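Local coordinates for protein Ispd/ispf bifunctional enzyme (Campylobacter jejuni, PDB 1W55) that catalyses two steps of isoprenoid precursor synthesis, transferring the cytidylyl group of CTP to methylerythritol 4-phosphate and cyclising the phosphorylated CDP-methylerythritol to methylerythritol 2,4-cyclodiphosphate with release of CMP, at the interface of chains A and B. Residues are numbered along the deposited sequence; one frame, centred on the assembly and turned at random. Chains: chain A/B, Ispd/ispf bifunctional enzyme.

The four contacts form one continuous stretch of the A–B interface within the hexamer. Contacts 2 and 3 lie nearest each other, their C-alpha centres about 7 Å apart, and share A:Asp255, A:Gly259 and B:Lys339. Contact 1 is about 8 Å from contact 2, through A:Gly264, and about 11 Å from contact 4, through B:Phe334. Contacts 2 and 4 mark the ends, about 16 Å apart. On chain B, strand 336-341 supplies contacts 1, 2 and 3, and strand 298-308 serves contacts 3 and 4. Most residues belong to the cyclodiphosphate synthase part, whereas A:Lys62 and A:Arg27 bring in the cytidylyltransferase part.

Contact 1: the interface of chains A and B. Residues chain A 62, 262-264; chain B 319, 322, 334, 337.
B:Asn337 holds the firm end of this contact, reading the backbone of A:Gly264 with both ends of its carboxamide. Its OD1 accepts from the A:Gly264 amide N at 2.8 Å, in the carbonyl plane and on a lone pair, while its ND2 returns a nearly straight bond (167° at H) to A:Gly264 O. With CG anti to the backbone N (chi1 -164°), the amide reaches across to the glycine loop, and its CB rests against A:Gly262 CA. The other end is looser and carried by A:Lys62, a residue of the cytidylyltransferase part. Its outstretched chain meets B:Gln319 crosswise, and A:Lys62 NZ donates a hydrogen bond to B:Gln319 OE1 at 3.0 Å, in the plane of that carbonyl and on a lone pair. At its base, A:Lys62 CB touches B:Phe334 CB at 3.8 Å, and the lysine carbonyl O lies at the edge of the phenylalanine ring, in its plane; the backbone bond from B:Phe334 N is weak. Two waters bridge the parts between. Water 1 joins A:Lys62 NZ to B:Gln322 NE2, and water 2 connects the same NE2 with A:Gly262 O. Water 2 also meets B:Asn337 OD1 at 3.0 Å, tying the wet side to the firm one.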
# COMPACT_ATOMS: atom_id res chain seq x y z
N LYS A 62 15.29 4.43 -33.82
CA LYS A 62 16.14 5.08 -32.82
C LYS A 62 15.98 4.51 -31.42
O LYS A 62 16.71 4.91 -30.51
CB LYS A 62 15.86 6.59 -32.80
CG LYS A 62 16.39 7.30 -34.03
CD LYS A 62 16.08 8.76 -33.99
CE LYS A 62 16.69 9.46 -35.20
NZ LYS A 62 16.96 10.91 -34.91
N GLY A 262 14.27 15.63 -29.74
CA GLY A 262 15.08 14.88 -30.67
C GLY A 262 14.62 14.97 -32.12
O GLY A 262 14.88 14.07 -32.90
N LEU A 263 13.98 16.08 -32.49
CA LEU A 263 13.33 16.22 -33.80
C LEU A 263 14.05 17.14 -34.78
O LEU A 263 13.42 17.70 -35.68
CB LEU A 263 11.89 16.70 -33.60
CG LEU A 263 10.68 15.76 -33.78
CD1 LEU A 263 11.00 14.30 -33.51
CD2 LEU A 263 9.46 16.25 -32.95
N GLY A 264 15.36 17.30 -34.61
CA GLY A 264 16.16 18.05 -35.57
C GLY A 264 16.23 19.53 -35.25
O GLY A 264 16.44 19.93 -34.10
N GLN B 319 22.30 13.05 -38.70
CA GLN B 319 21.90 11.72 -38.23
C GLN B 319 23.12 10.84 -37.88
O GLN B 319 23.12 10.13 -36.87
CB GLN B 319 20.95 11.01 -39.21
CG GLN B 319 19.60 11.75 -39.45
CD GLN B 319 18.79 11.98 -38.16
OE1 GLN B 319 18.52 11.04 -37.41
NE2 GLN B 319 18.41 13.23 -37.90
N GLN B 322 24.70 12.14 -34.54
CA GLN B 322 23.82 11.65 -33.48
C GLN B 322 24.06 10.17 -33.19
O GLN B 322 24.13 9.75 -32.03
CB GLN B 322 22.35 11.88 -33.87
CG GLN B 322 21.93 13.34 -33.70
CD GLN B 322 20.61 13.72 -34.39
OE1 GLN B 322 20.42 14.88 -34.74
NE2 GLN B 322 19.69 12.76 -34.56
N PHE B 334 17.70 8.04 -29.95
CA PHE B 334 16.68 9.08 -29.84
C PHE B 334 17.01 10.17 -28.80
O PHE B 334 16.42 11.24 -28.84
CB PHE B 334 15.29 8.49 -29.57
CG PHE B 334 15.08 8.04 -28.14
CD1 PHE B 334 14.50 8.91 -27.21
CD2 PHE B 334 15.39 6.75 -27.74
CE1 PHE B 334 14.28 8.49 -25.88
CE2 PHE B 334 15.17 6.32 -26.43
CZ PHE B 334 14.61 7.20 -25.50
N ASN B 337 20.46 14.89 -30.14
CA ASN B 337 20.02 15.80 -31.19
C ASN B 337 21.08 16.84 -31.53
O ASN B 337 21.64 17.49 -30.65
CB ASN B 337 18.72 16.50 -30.79
CG ASN B 337 18.01 17.14 -31.98
OD1 ASN B 337 17.36 16.46 -32.78
ND2 ASN B 337 18.13 18.46 -32.09
O HOH W 1 19.30 10.30 -33.48
O HOH W 2 17.21 14.24 -34.78

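Contact 2: the interface of chains A and B. Residues chain A 255, 259, 264-265, 268; chain B 318, 339-340.
A:Asp265 OD1 is gripped by two donors of chain B. The ammonium NZ of B:Lys318 meets it on the syn side at 2.8 Å, and the backbone N of B:Ala340 on the anti side at 3.1 Å, each somewhat out of the carboxylate plane. The other oxygen, OD2, accepts from A:Glu268 N nearly in line with its own C-O bond, so the group is braced from within chain A as well. B:Lys318 reaches out straight, passes athwart A:Asp265 and meets A:Glu268 tip to tip. NZ lies 2.8 Å from A:Glu268 OE2 on its anti side, the glutamate being bent at chi2 (-72°) to offer that oxygen. One lysine thus bridges two carboxylates, which would be expected to favour its charged form. Alongside, the aliphatic chain of B:Lys339 runs counter to A:Asp255: its CE is 3.9 Å from A:Asp255 CB, and its CB packs on A:Asp265 CB. Water 3 links A:Asp255 OD2 to B:Ala340 O. Chain A contributes helix 248-260, the loop carrying A:Asp265, which also lines the CMP pocket of the synthase and probably contacts its substrate, and helix 266-269; chain B contributes the start of helix 318-329 and strand 336-341.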
# COMPACT_ATOMS: atom_id res chain seq x y z
N ASP A 255 13.71 25.85 -32.32
CA ASP A 255 14.87 24.98 -32.25
C ASP A 255 14.99 24.28 -30.88
O ASP A 255 15.29 23.09 -30.82
CB ASP A 255 16.15 25.75 -32.57
CG ASP A 255 16.61 25.55 -34.00
OD1 ASP A 255 15.85 24.94 -34.79
OD2 ASP A 255 17.72 25.96 -34.44
N GLY A 259 14.65 20.36 -30.39
CA GLY A 259 15.89 19.78 -29.90
C GLY A 259 15.67 18.89 -28.70
O GLY A 259 16.22 17.79 -28.64
N GLY A 264 15.36 17.30 -34.61
CA GLY A 264 16.16 18.05 -35.57
C GLY A 264 16.23 19.53 -35.25
O GLY A 264 16.44 19.93 -34.10
N ASP A 265 16.07 20.36 -36.29
CA ASP A 265 16.02 21.81 -36.14
C ASP A 265 15.04 22.45 -37.14
O ASP A 265 14.41 21.74 -37.94
CB ASP A 265 17.42 22.45 -36.19
CG ASP A 265 18.12 22.28 -37.53
OD1 ASP A 265 19.37 22.12 -37.53
OD2 ASP A 265 17.52 22.30 -38.62
N GLU A 268 15.35 21.73 -40.93
CA GLU A 268 14.93 20.39 -41.32
C GLU A 268 13.40 20.29 -41.38
O GLU A 268 12.85 19.56 -42.20
CB GLU A 268 15.48 19.33 -40.35
CG GLU A 268 16.98 19.43 -40.04
CD GLU A 268 17.87 19.00 -41.21
OE1 GLU A 268 17.44 18.11 -41.99
OE2 GLU A 268 18.99 19.55 -41.35
N LYS B 318 23.93 15.14 -39.83
CA LYS B 318 23.35 15.25 -38.49
C LYS B 318 22.94 13.90 -37.91
O LYS B 318 23.23 13.63 -36.74
CB LYS B 318 22.17 16.23 -38.48
CG LYS B 318 22.58 17.67 -38.57
CD LYS B 318 21.38 18.55 -38.95
CE LYS B 318 21.81 20.01 -39.15
NZ LYS B 318 20.68 20.87 -39.62
N LYS B 339 21.82 20.24 -33.91
CA LYS B 339 21.24 21.31 -34.71
C LYS B 339 22.36 22.20 -35.23
O LYS B 339 23.49 22.10 -34.77
CB LYS B 339 20.26 22.15 -33.87
CG LYS B 339 19.27 21.33 -33.05
CD LYS B 339 18.21 22.20 -32.38
CE LYS B 339 18.80 23.13 -31.32
NZ LYS B 339 19.71 22.42 -30.36
N ALA B 340 22.03 23.08 -36.17
CA ALA B 340 23.01 24.03 -36.69
C ALA B 340 22.38 25.34 -37.09
O ALA B 340 21.21 25.39 -37.45
CB ALA B 340 23.77 23.40 -37.89
O HOH W 3 18.48 26.00 -36.99

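Contact 3: the interface of chains A and B. Residues chain A 213-215, 255-256, 259-260; chain B 304-306, 339.
A:Asn214, B:Lys339 and B:Asp304 bury most of the surface here and form a compact polar knot. The asparagine and aspartate lie with their amide and carboxylate planes only 13° apart. B:Asp304 OD2 receives the A:Asn214 backbone N at 3.0 Å, on its anti side. In return the asparagine ND2 lies near B:Asp304 O, but that bond is weak, with a strongly bent angle. The lysine chain runs past A:Asn214 head to tail and turns at chi3 and chi4 (-66° and -48°), which swings NZ back towards strand 298-308 of its own chain. There B:Lys339 NZ makes a salt bridge to B:Asp304 OD2 at 2.8 Å, approaching from above the carboxylate plane. The same ammonium donates to B:Ile305 O. It also crosses to A:Asn214 OD1 at 3.0 Å, from above the carbonyl plane. B:Asp304 OD2 thereby serves a backbone N of one chain and a lysine of the other, and the carboxylate probably balances the lysine charge. Helix 248-260 closes in on the carboxylate, A:Gly259 CA lying 3.6 Å from B:Asp304 CG. By fixing strand 210-224 of chain A against two strands of chain B, the knot probably helps hold neighbouring subunits together in the hexamer.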
# COMPACT_ATOMS: atom_id res chain seq x y z
N GLY A 213 16.36 21.15 -23.97
CA GLY A 213 16.58 21.64 -25.32
C GLY A 213 17.23 23.02 -25.30
O GLY A 213 16.94 23.84 -24.43
N ASN A 214 18.13 23.27 -26.25
CA ASN A 214 18.67 24.61 -26.44
C ASN A 214 18.36 25.12 -27.84
O ASN A 214 18.13 24.34 -28.75
CB ASN A 214 20.18 24.68 -26.10
CG ASN A 214 21.05 23.88 -27.05
OD1 ASN A 214 21.03 24.09 -28.26
ND2 ASN A 214 21.86 22.98 -26.50
N GLY A 215 18.35 26.43 -28.00
CA GLY A 215 18.09 27.04 -29.28
C GLY A 215 18.91 28.29 -29.33
O GLY A 215 18.98 29.05 -28.35
N ASP A 255 13.71 25.85 -32.32
CA ASP A 255 14.87 24.98 -32.25
C ASP A 255 14.99 24.28 -30.88
O ASP A 255 15.29 23.09 -30.82
CB ASP A 255 16.15 25.75 -32.57
CG ASP A 255 16.61 25.55 -34.00
OD1 ASP A 255 15.85 24.94 -34.79
OD2 ASP A 255 17.72 25.96 -34.44
N ALA A 256 14.74 25.00 -29.79
CA ALA A 256 14.87 24.41 -28.45
C ALA A 256 13.85 23.31 -28.22
O ALA A 256 14.19 22.25 -27.68
CB ALA A 256 14.77 25.49 -27.36
N GLY A 259 14.65 20.36 -30.39
CA GLY A 259 15.89 19.78 -29.90
C GLY A 259 15.67 18.89 -28.70
O GLY A 259 16.22 17.79 -28.64
N ALA A 260 14.85 19.35 -27.76
CA ALA A 260 14.55 18.58 -26.56
C ALA A 260 13.81 17.28 -26.90
O ALA A 260 13.96 16.28 -26.20
CB ALA A 260 13.74 19.43 -25.55
N ASP B 304 21.35 17.81 -26.32
CA ASP B 304 20.97 18.70 -27.41
C ASP B 304 22.09 19.67 -27.71
O ASP B 304 22.73 20.21 -26.79
CB ASP B 304 19.66 19.43 -27.13
CG ASP B 304 19.09 20.10 -28.36
OD1 ASP B 304 19.33 19.62 -29.50
OD2 ASP B 304 18.39 21.13 -28.31
N ILE B 305 22.32 19.88 -29.00
CA ILE B 305 23.52 20.57 -29.48
C ILE B 305 23.14 21.61 -30.50
O ILE B 305 22.23 21.41 -31.30
CB ILE B 305 24.54 19.55 -30.06
CG1 ILE B 305 25.14 18.71 -28.91
CG2 ILE B 305 25.68 20.26 -30.82
CD1 ILE B 305 25.94 17.49 -29.36
N CYS B 306 23.82 22.75 -30.45
CA CYS B 306 23.73 23.74 -31.49
C CYS B 306 25.12 24.08 -32.02
O CYS B 306 25.98 24.57 -31.29
CB CYS B 306 23.01 25.00 -31.03
SG CYS B 306 22.73 26.10 -32.45
N LYS B 339 21.82 20.24 -33.91
CA LYS B 339 21.24 21.31 -34.71
C LYS B 339 22.36 22.20 -35.23
O LYS B 339 23.49 22.10 -34.77
CB LYS B 339 20.26 22.15 -33.87
CG LYS B 339 19.27 21.33 -33.05
CD LYS B 339 18.21 22.20 -32.38
CE LYS B 339 18.80 23.13 -31.32
NZ LYS B 339 19.71 22.42 -30.36

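Contact 4: the interface of chains A and B. Residues chain A 27, 209-211; chain B 301-302, 334-335.
The ring of A:Phe211 forms the apolar centre, with B:Ile301 CG2 seated over the middle of one face, 3.8 Å from the ring centroid, in a CH-pi contact. That methyl branch also reaches A:Ile210 O, while the CG1 arm of the isoleucine runs antiparallel to the side chain of A:Glu209. B:Asn302 comes against the CD2 side of the ring: its CB is 3.4 Å from A:Phe211 CD2, and its amide plane is turned 46° from the ring. Further out, the guanidinium of B:Arg335 sits past the CZ rim, nearly parallel to the ring (planes 15° apart) but not over its face, with NH1 3.7 Å from A:Phe211 CZ. B:Phe334 braces the arginine from its own chain, CZ standing over the rim of one guanidinium face. The polar rim is a salt bridge to A:Glu209. An extended chain from CG to NE carries the guanidinium outward, and NH1 and NH2 close end-on upon the single oxygen OE2, at 3.0 and 3.1 Å respectively. OE2 sits in the guanidinium plane, but the carboxylate itself stands nearly perpendicular to it. NH1 also donates to B:Ile301 O at 2.7 Å, on a carbonyl lone pair, which fixes the rotation of the guanidinium. The site joins the start of strand 210-224 and the residue preceding it in chain A to strand 298-308 and the 3-10 helix 333-335 of chain B.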
# COMPACT_ATOMS: atom_id res chain seq x y z
N ARG A 27 4.00 7.16 -23.03
CA ARG A 27 5.07 6.52 -22.27
C ARG A 27 4.54 5.61 -21.18
O ARG A 27 3.72 6.01 -20.37
CB ARG A 27 6.07 7.55 -21.72
CG ARG A 27 7.41 7.57 -22.47
CD ARG A 27 7.26 7.75 -24.00
NE ARG A 27 8.53 8.00 -24.68
CZ ARG A 27 8.63 8.59 -25.87
NH1 ARG A 27 7.54 8.96 -26.53
NH2 ARG A 27 9.82 8.79 -26.42
N GLU A 209 11.53 11.20 -16.38
CA GLU A 209 12.64 11.81 -17.13
C GLU A 209 12.24 13.13 -17.74
O GLU A 209 11.11 13.32 -18.22
CB GLU A 209 13.23 10.87 -18.20
CG GLU A 209 13.94 9.66 -17.62
CD GLU A 209 14.82 8.90 -18.61
OE1 GLU A 209 15.80 8.24 -18.17
OE2 GLU A 209 14.54 8.93 -19.82
N ILE A 210 13.18 14.06 -17.70
CA ILE A 210 12.97 15.39 -18.25
C ILE A 210 14.08 15.70 -19.26
O ILE A 210 15.26 15.50 -18.98
CB ILE A 210 12.85 16.45 -17.12
CG1 ILE A 210 11.60 16.17 -16.28
CG2 ILE A 210 12.82 17.87 -17.69
CD1 ILE A 210 11.43 17.08 -15.05
N PHE A 211 13.68 16.19 -20.44
CA PHE A 211 14.61 16.43 -21.55
C PHE A 211 14.89 17.90 -21.76
O PHE A 211 13.95 18.72 -21.79
CB PHE A 211 14.04 15.83 -22.84
CG PHE A 211 13.97 14.34 -22.82
CD1 PHE A 211 13.12 13.68 -21.93
CD2 PHE A 211 14.73 13.59 -23.71
CE1 PHE A 211 13.05 12.30 -21.91
CE2 PHE A 211 14.66 12.20 -23.70
CZ PHE A 211 13.83 11.56 -22.80
N ILE B 301 20.24 11.57 -19.61
CA ILE B 301 18.88 11.46 -20.12
C ILE B 301 18.90 11.85 -21.58
O ILE B 301 18.38 11.12 -22.42
CB ILE B 301 17.88 12.34 -19.32
CG1 ILE B 301 17.64 11.75 -17.92
CG2 ILE B 301 16.57 12.47 -20.09
CD1 ILE B 301 16.82 12.65 -17.01
N ASN B 302 19.49 13.00 -21.90
CA ASN B 302 19.50 13.43 -23.30
C ASN B 302 20.56 14.47 -23.57
O ASN B 302 21.12 15.05 -22.63
CB ASN B 302 18.12 13.96 -23.74
CG ASN B 302 17.87 15.40 -23.29
OD1 ASN B 302 17.86 15.69 -22.09
ND2 ASN B 302 17.67 16.30 -24.25
N PHE B 334 17.70 8.04 -29.95
CA PHE B 334 16.68 9.08 -29.84
C PHE B 334 17.01 10.17 -28.80
O PHE B 334 16.42 11.24 -28.84
CB PHE B 334 15.29 8.49 -29.57
CG PHE B 334 15.08 8.04 -28.14
CD1 PHE B 334 14.50 8.91 -27.21
CD2 PHE B 334 15.39 6.75 -27.74
CE1 PHE B 334 14.28 8.49 -25.88
CE2 PHE B 334 15.17 6.32 -26.43
CZ PHE B 334 14.61 7.20 -25.50
N ARG B 335 17.92 9.86 -27.89
CA ARG B 335 18.32 10.78 -26.82
C ARG B 335 19.32 11.86 -27.25
O ARG B 335 19.73 12.66 -26.43
CB ARG B 335 18.91 10.00 -25.65
CG ARG B 335 17.92 9.12 -24.95
CD ARG B 335 18.54 8.21 -23.91
NE ARG B 335 17.49 7.40 -23.30
CZ ARG B 335 16.56 7.85 -22.45
NH1 ARG B 335 16.55 9.13 -22.05
NH2 ARG B 335 15.65 7.00 -21.98